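Extracellular solute-binding protein, family 3 (Methylophaga aminisulfidivorans MP, PDB 5SV6) is of unknown function but has the architecture of a periplasmic solute-binding protein and is probably connected with the methanol dehydrogenase system. Local coordinates at residues A118-Y123 and Q253-R258; K48-S53 and D105-V110; K72-T77 and N269-K274. All coordinates share one frame; numbering follows the deposited sequence.

Interaction 1 of 3, residues A118-Y123 and Q253-R258; sequences ATSDPY and QSIAVR
With chi1 of 72°, Ser-120 holds OG between its own N and carbonyl carbon, where it meets the backbone of Ile-255; Ser-254 has OG beside its backbone N (chi1 -61°) and reaches back to Ser-120. Two distances document the exchange: Ile-255 N donates to Ser-120 OG at 2.9 Å, and Ser-254 OG donates to Ser-120 O, also at 2.9 Å, from above that carbonyl's plane. Ser-120 OG in turn donates to Asp-121 O at 2.7 Å, so the hydroxyl accepts one bond from across the contact and donates another within its own segment. Ser-120 N completes the pairing on Ile-255 O. Further along, Tyr-123 N binds Gln-253 O at 2.9 Å, and the Tyr-123 side chain crosses that of Ile-255 at about a right angle, Tyr-123 CE1 lying 3.6 Å from Ile-255 CD1. Tyr-123 OH is hydrogen-bonded to Met-108 O. At the other end Ala-118 and Val-257 form a hydrogen-bonded antiparallel pair, with Ala-118 N to Val-257 O at 2.9 Å, and Thr-119 and Ala-256 form the following non-hydrogen-bonded pair. Regular antiparallel pairing at 118-119 thus passes into serine-mediated bonding at Ser-120 and Ser-254, within the mixed sheet of a periplasmic-binding-protein fold.

Interaction 2 of 3, residues K48-S53 and D105-V110; sequences KVCAAS and DVVMGV
Parallel pairing of strand 47-52 with strand 106-111 builds this part of the mixed sheet in the solute-binding-protein fold, and Val-49 and Val-106 form its bridge, with their CA atoms 4.8 Å apart. Cys-50 N donates to Val-106 O at 2.9 Å, nearly in line with the C=O bond. At the start of the pairing Lys-48 O accepts from Asp-105 N at 3.0 Å, with an N-H...O angle of 161°; a second, weak bond comes from Val-106 N. Lys-48 O thus accepts from two successive N-H groups.

On one face, Val-49 CG1 lies anti to its backbone N (chi1 172°), which carries this methyl to CG of the selenomethionine Met-108 at 3.8 Å. The two side chains cross at about a right angle, and the Met-108 chain, bent at chi2 and chi3, also packs on Leu-70 and Ala-71 of helix 66-77. On the other face Cys-50 CB meets Val-107 CG2 at 3.9 Å, and both side chains touch Leu-99 of helix 94-99. The disulfide of Cys-50 to Cys-104 adds a covalent tie, joining strand 47-52 to the residue just before Asp-105.

Asp-105 divides its carboxylate: OD1 is in a salt bridge with Arg-258, while OD2 takes a water that also accepts from Lys-48 N. Where the chain turns its corner at Met-108, direct pairing gives way to another water, which donates to Cys-50 O at 2.6 Å and accepts from Met-108 N at 2.8 Å.

Interaction 3 of 3, residues K72-T77 and N269-K274; sequences KILADT and NTALHK
Ala-271 CB points at helix 66-77 and is met by two methyl groups, Thr-77 CG2 and Leu-74 CD1, each 3.7 Å away. The helical segments cross steeply, their N-to-C directions 110° apart and their axes 9.3 Å from one another at closest approach, so the contact is a compact patch. Thr-77 and Ala-271 form the nearest CA pair, 5.7 Å apart, and the small alanine side chain is consistent with that closeness.

The two residues from helix 66-77 arrive differently. Thr-77 has its CA-CB bond directed at the partner helix, and with CG2 anti to the backbone N (chi1 -54°, measured to OG1) the methyl is the forward branch; it also touches Lys-274 CB. Its hydroxyl turns back into its own helix and donates to Ile-73 O at 2.7 Å. That carbonyl accepts Thr-77 N as well, the two donors reaching it from opposite faces of its plane; the OG1 bond holds the rotation about the threonine CA-CB bond. Leu-74 starts out alongside the partner and reaches in by CD1, at its tip, which also comes within 4.4 Å of Leu-272 CD2. Leu-272 itself packs on Ile-279 of helix 276-286.

At the margin the Lys-274 chain bends at chi3 and brings NZ to two waters, both of which donate to Thr-77 O; one of their bonds to NZ is weak. No direct hydrogen bond joins the segments. The chemistry therefore implies cohesion by apolar packing of methyl groups, with a hydrated link between the lysine ammonium and a helix carbonyl at the exposed edge.

The three contacts lie on the same side of the chain's centre, with centres 11 Å (1 and 2), 12 Å (1 and 3) and 14 Å (2 and 3) apart. Interactions 1 and 2 share the mixed sheet, where strand 106-111 neighbours strand 247-257; interaction 3 joins helices 66-77 and 262-274. Along the chain, interaction 2 closes before interaction 1 opens, interaction 1 is nested within the loop closed by interaction 3, and interactions 2 and 3 alternate. Helix 262-274 is the next element after strand 247-257, and Asn-269 OD1 accepts a probable hydrogen bond from Asp-121 N, connecting interaction 3 to interaction 1. Early and late parts of the sequence are thereby interleaved in one compact region.

Interaction 1 of 3, residues A118-Y123 and Q253-R258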
# COMPACT_ATOMS: atom_id res chain seq x y z
N ALA A 118 6.09 -18.01 1.34
CA ALA A 118 7.24 -17.70 2.19
C ALA A 118 7.58 -16.22 2.02
O ALA A 118 7.52 -15.70 0.90
CB ALA A 118 8.44 -18.59 1.84
N THR A 119 7.93 -15.55 3.11
CA THR A 119 8.23 -14.13 3.03
C THR A 119 9.68 -13.86 3.44
O THR A 119 10.22 -14.50 4.35
CB THR A 119 7.29 -13.27 3.91
OG1 THR A 119 7.18 -13.86 5.20
CG2 THR A 119 5.90 -13.18 3.28
N SER A 120 10.30 -12.90 2.77
CA SER A 120 11.68 -12.54 3.04
C SER A 120 11.75 -11.79 4.36
O SER A 120 10.72 -11.43 4.94
CB SER A 120 12.17 -11.61 1.93
OG SER A 120 11.56 -10.33 2.06
N ASP A 121 12.97 -11.55 4.83
CA ASP A 121 13.18 -10.52 5.85
C ASP A 121 12.48 -9.26 5.34
O ASP A 121 12.56 -8.93 4.15
CB ASP A 121 14.68 -10.22 6.04
CG ASP A 121 15.47 -11.43 6.50
OD1 ASP A 121 14.90 -12.30 7.18
OD2 ASP A 121 16.68 -11.53 6.16
N PRO A 122 11.78 -8.55 6.24
CA PRO A 122 11.11 -7.31 5.83
C PRO A 122 12.13 -6.30 5.30
O PRO A 122 13.20 -6.17 5.89
CB PRO A 122 10.50 -6.78 7.13
CG PRO A 122 10.47 -7.94 8.06
CD PRO A 122 11.61 -8.84 7.67
N TYR A 123 11.83 -5.62 4.19
CA TYR A 123 12.77 -4.63 3.68
C TYR A 123 12.32 -3.20 3.96
O TYR A 123 13.06 -2.25 3.74
CB TYR A 123 13.14 -4.86 2.20
CG TYR A 123 11.98 -4.78 1.22
CD1 TYR A 123 11.21 -5.90 0.91
CD2 TYR A 123 11.70 -3.59 0.56
CE1 TYR A 123 10.16 -5.82 -0.00
CE2 TYR A 123 10.67 -3.50 -0.35
CZ TYR A 123 9.90 -4.61 -0.63
OH TYR A 123 8.88 -4.49 -1.54
N GLN A 253 6.83 -5.02 5.37
CA GLN A 253 6.65 -5.51 4.00
C GLN A 253 7.80 -6.42 3.55
O GLN A 253 8.97 -6.11 3.80
CB GLN A 253 6.49 -4.34 3.04
CG GLN A 253 5.30 -3.45 3.38
CD GLN A 253 3.98 -4.17 3.25
OE1 GLN A 253 3.59 -4.54 2.14
NE2 GLN A 253 3.30 -4.41 4.37
N SER A 254 7.47 -7.50 2.87
CA SER A 254 8.47 -8.48 2.43
C SER A 254 8.28 -8.89 0.97
O SER A 254 7.20 -8.71 0.40
CB SER A 254 8.37 -9.76 3.27
OG SER A 254 8.62 -9.52 4.64
N ILE A 255 9.33 -9.44 0.38
CA ILE A 255 9.22 -10.14 -0.91
C ILE A 255 8.54 -11.47 -0.64
O ILE A 255 8.78 -12.07 0.41
CB ILE A 255 10.62 -10.45 -1.49
CG1 ILE A 255 11.47 -9.18 -1.62
CG2 ILE A 255 10.51 -11.17 -2.81
CD1 ILE A 255 10.93 -8.16 -2.57
N ALA A 256 7.71 -11.96 -1.57
CA ALA A 256 7.09 -13.28 -1.41
C ALA A 256 7.51 -14.22 -2.52
O ALA A 256 7.62 -13.82 -3.69
CB ALA A 256 5.56 -13.15 -1.40
N VAL A 257 7.75 -15.48 -2.15
CA VAL A 257 7.92 -16.56 -3.13
C VAL A 257 7.04 -17.73 -2.67
O VAL A 257 6.54 -17.71 -1.55
CB VAL A 257 9.40 -17.03 -3.20
CG1 VAL A 257 10.33 -15.85 -3.46
CG2 VAL A 257 9.81 -17.73 -1.91
N ARG A 258 6.85 -18.74 -3.51
CA ARG A 258 6.13 -19.94 -3.06
C ARG A 258 6.82 -20.57 -1.85
O ARG A 258 8.03 -20.49 -1.71
CB ARG A 258 6.02 -20.97 -4.19
CG ARG A 258 5.13 -20.54 -5.35
CD ARG A 258 5.19 -21.58 -6.46
NE ARG A 258 6.51 -21.61 -7.08
CZ ARG A 258 6.90 -20.77 -8.02
NH1 ARG A 258 6.07 -19.83 -8.45
NH2 ARG A 258 8.12 -20.85 -8.54

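Interaction 2 of 3, residues K48-S53 and D105-V110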
# COMPACT_ATOMS: atom_id res chain seq x y z
N LYS A 48 11.97 -14.02 -12.45
CA LYS A 48 10.63 -13.77 -12.98
C LYS A 48 9.76 -13.12 -11.91
O LYS A 48 9.37 -13.77 -10.94
CB LYS A 48 9.99 -15.06 -13.49
CG LYS A 48 10.76 -15.72 -14.63
CD LYS A 48 10.07 -17.00 -15.09
CE LYS A 48 8.76 -16.69 -15.80
NZ LYS A 48 8.23 -17.87 -16.57
N VAL A 49 9.45 -11.84 -12.11
CA VAL A 49 8.71 -11.06 -11.13
C VAL A 49 7.27 -10.85 -11.59
O VAL A 49 7.02 -10.28 -12.65
CB VAL A 49 9.38 -9.69 -10.91
CG1 VAL A 49 8.50 -8.77 -10.04
CG2 VAL A 49 10.78 -9.87 -10.32
N CYS A 50 6.32 -11.34 -10.78
CA CYS A 50 4.90 -11.10 -10.99
C CYS A 50 4.62 -9.62 -10.72
O CYS A 50 4.92 -9.14 -9.63
CB CYS A 50 4.05 -11.96 -10.03
SG CYS A 50 4.53 -13.72 -9.83
N ALA A 51 4.05 -8.90 -11.68
CA ALA A 51 3.75 -7.48 -11.47
C ALA A 51 2.50 -7.01 -12.19
O ALA A 51 2.14 -7.54 -13.24
CB ALA A 51 4.95 -6.58 -11.85
N ALA A 52 1.86 -6.01 -11.61
CA ALA A 52 0.61 -5.48 -12.15
C ALA A 52 0.91 -4.48 -13.26
O ALA A 52 1.78 -3.62 -13.13
CB ALA A 52 -0.21 -4.82 -11.04
N SER A 53 0.19 -4.59 -14.36
CA SER A 53 0.45 -3.70 -15.48
C SER A 53 -0.17 -2.30 -15.30
O SER A 53 0.11 -1.39 -16.07
CB SER A 53 0.01 -4.34 -16.79
OG SER A 53 -1.39 -4.48 -16.83
N ASP A 105 7.78 -16.15 -10.06
CA ASP A 105 8.45 -16.69 -8.89
C ASP A 105 8.55 -15.72 -7.73
O ASP A 105 8.81 -16.14 -6.62
CB ASP A 105 9.85 -17.15 -9.28
CG ASP A 105 9.81 -18.22 -10.34
OD1 ASP A 105 8.81 -18.97 -10.40
OD2 ASP A 105 10.77 -18.29 -11.13
N VAL A 106 8.32 -14.44 -7.99
CA VAL A 106 8.53 -13.41 -6.97
C VAL A 106 7.40 -12.40 -6.99
O VAL A 106 6.99 -11.95 -8.05
CB VAL A 106 9.86 -12.67 -7.23
CG1 VAL A 106 9.99 -11.45 -6.33
CG2 VAL A 106 11.04 -13.62 -7.02
N VAL A 107 6.87 -12.08 -5.81
CA VAL A 107 5.98 -10.94 -5.65
C VAL A 107 6.66 -9.89 -4.78
O VAL A 107 7.16 -10.20 -3.69
CB VAL A 107 4.61 -11.35 -5.08
CG1 VAL A 107 3.80 -10.12 -4.67
CG2 VAL A 107 3.84 -12.15 -6.14
N MSE A 108 6.68 -8.65 -5.25
CA MSE A 108 7.55 -7.63 -4.64
C MSE A 108 7.16 -7.14 -3.24
O MSE A 108 8.02 -6.81 -2.44
CB MSE A 108 7.73 -6.42 -5.57
CG MSE A 108 8.52 -6.74 -6.85
SE MSE A 108 10.29 -7.52 -6.50
CE MSE A 108 11.11 -6.08 -5.46
N GLY A 109 5.86 -7.09 -2.95
CA GLY A 109 5.42 -6.60 -1.66
C GLY A 109 4.18 -7.27 -1.09
O GLY A 109 3.09 -7.15 -1.65
N VAL A 110 4.36 -7.99 0.02
CA VAL A 110 3.23 -8.50 0.80
C VAL A 110 3.55 -8.24 2.27
O VAL A 110 4.69 -7.93 2.61
CB VAL A 110 2.98 -10.02 0.58
CG1 VAL A 110 2.69 -10.33 -0.90
CG2 VAL A 110 4.15 -10.85 1.10
O HOH W 1 12.67 -16.62 -11.35
O HOH W 2 5.23 -7.67 -7.47

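Interaction 3 of 3, residues K72-T77 and N269-K274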
# COMPACT_ATOMS: atom_id res chain seq x y z
N LYS A 72 14.31 -4.21 -10.22
CA LYS A 72 15.56 -4.04 -10.97
C LYS A 72 16.77 -4.14 -10.03
O LYS A 72 17.73 -4.87 -10.31
CB LYS A 72 15.51 -2.73 -11.78
CG LYS A 72 16.81 -2.21 -12.43
CD LYS A 72 17.67 -3.28 -13.06
CE LYS A 72 16.94 -4.15 -14.06
NZ LYS A 72 17.31 -5.58 -13.75
N ILE A 73 16.72 -3.43 -8.91
CA ILE A 73 17.74 -3.54 -7.89
C ILE A 73 17.91 -4.99 -7.42
O ILE A 73 19.03 -5.51 -7.35
CB ILE A 73 17.43 -2.63 -6.69
CG1 ILE A 73 17.51 -1.16 -7.11
CG2 ILE A 73 18.37 -2.92 -5.54
CD1 ILE A 73 17.06 -0.19 -6.04
N LEU A 74 16.80 -5.65 -7.11
CA LEU A 74 16.86 -7.03 -6.61
C LEU A 74 17.49 -7.98 -7.65
O LEU A 74 18.34 -8.82 -7.31
CB LEU A 74 15.47 -7.53 -6.20
CG LEU A 74 15.36 -8.95 -5.65
CD1 LEU A 74 16.27 -9.16 -4.41
CD2 LEU A 74 13.90 -9.28 -5.33
N ALA A 75 17.09 -7.85 -8.91
CA ALA A 75 17.63 -8.72 -9.96
C ALA A 75 19.13 -8.45 -10.22
O ALA A 75 19.92 -9.40 -10.35
CB ALA A 75 16.84 -8.59 -11.24
N ASP A 76 19.50 -7.17 -10.28
CA ASP A 76 20.90 -6.78 -10.47
C ASP A 76 21.77 -7.35 -9.35
O ASP A 76 22.85 -7.89 -9.60
CB ASP A 76 21.05 -5.25 -10.48
CG ASP A 76 20.57 -4.61 -11.77
OD1 ASP A 76 20.27 -5.33 -12.75
OD2 ASP A 76 20.50 -3.36 -11.82
N THR A 77 21.30 -7.21 -8.12
CA THR A 77 22.03 -7.67 -6.95
C THR A 77 22.24 -9.18 -6.94
O THR A 77 23.25 -9.68 -6.45
CB THR A 77 21.34 -7.21 -5.66
OG1 THR A 77 21.16 -5.79 -5.72
CG2 THR A 77 22.17 -7.57 -4.42
N ASN A 269 17.01 -12.99 0.50
CA ASN A 269 17.39 -12.39 1.77
C ASN A 269 18.81 -11.84 1.74
O ASN A 269 19.09 -10.77 2.28
CB ASN A 269 17.21 -13.40 2.91
CG ASN A 269 15.77 -13.50 3.36
OD1 ASN A 269 14.97 -12.59 3.12
ND2 ASN A 269 15.43 -14.60 4.03
N THR A 270 19.70 -12.58 1.09
CA THR A 270 21.08 -12.15 0.96
C THR A 270 21.15 -10.87 0.15
O THR A 270 21.84 -9.93 0.51
CB THR A 270 21.93 -13.25 0.31
OG1 THR A 270 22.05 -14.34 1.24
CG2 THR A 270 23.34 -12.76 -0.06
N ALA A 271 20.40 -10.83 -0.96
CA ALA A 271 20.43 -9.68 -1.84
C ALA A 271 19.82 -8.45 -1.16
O ALA A 271 20.35 -7.35 -1.29
CB ALA A 271 19.70 -9.97 -3.15
N LEU A 272 18.72 -8.65 -0.44
CA LEU A 272 18.04 -7.56 0.28
C LEU A 272 18.98 -6.87 1.26
O LEU A 272 19.02 -5.65 1.35
CB LEU A 272 16.82 -8.09 1.04
CG LEU A 272 15.62 -8.47 0.18
CD1 LEU A 272 14.48 -9.02 1.03
CD2 LEU A 272 15.18 -7.25 -0.59
N HIS A 273 19.72 -7.67 2.01
CA HIS A 273 20.67 -7.09 2.94
C HIS A 273 21.77 -6.32 2.18
O HIS A 273 22.10 -5.18 2.53
CB HIS A 273 21.26 -8.18 3.85
CG HIS A 273 22.07 -7.63 4.98
ND1 HIS A 273 23.45 -7.74 5.02
CD2 HIS A 273 21.71 -6.95 6.09
CE1 HIS A 273 23.89 -7.15 6.12
NE2 HIS A 273 22.86 -6.67 6.79
N LYS A 274 22.29 -6.93 1.12
CA LYS A 274 23.36 -6.30 0.34
C LYS A 274 22.93 -4.98 -0.29
O LYS A 274 23.68 -4.01 -0.30
CB LYS A 274 23.85 -7.25 -0.77
CG LYS A 274 25.14 -7.97 -0.42
CD LYS A 274 25.88 -8.49 -1.67
CE LYS A 274 25.30 -9.80 -2.13
NZ LYS A 274 25.98 -10.35 -3.34
O HOH W 3 23.26 -11.06 -3.99
O HOH W 4 25.73 -8.89 -5.82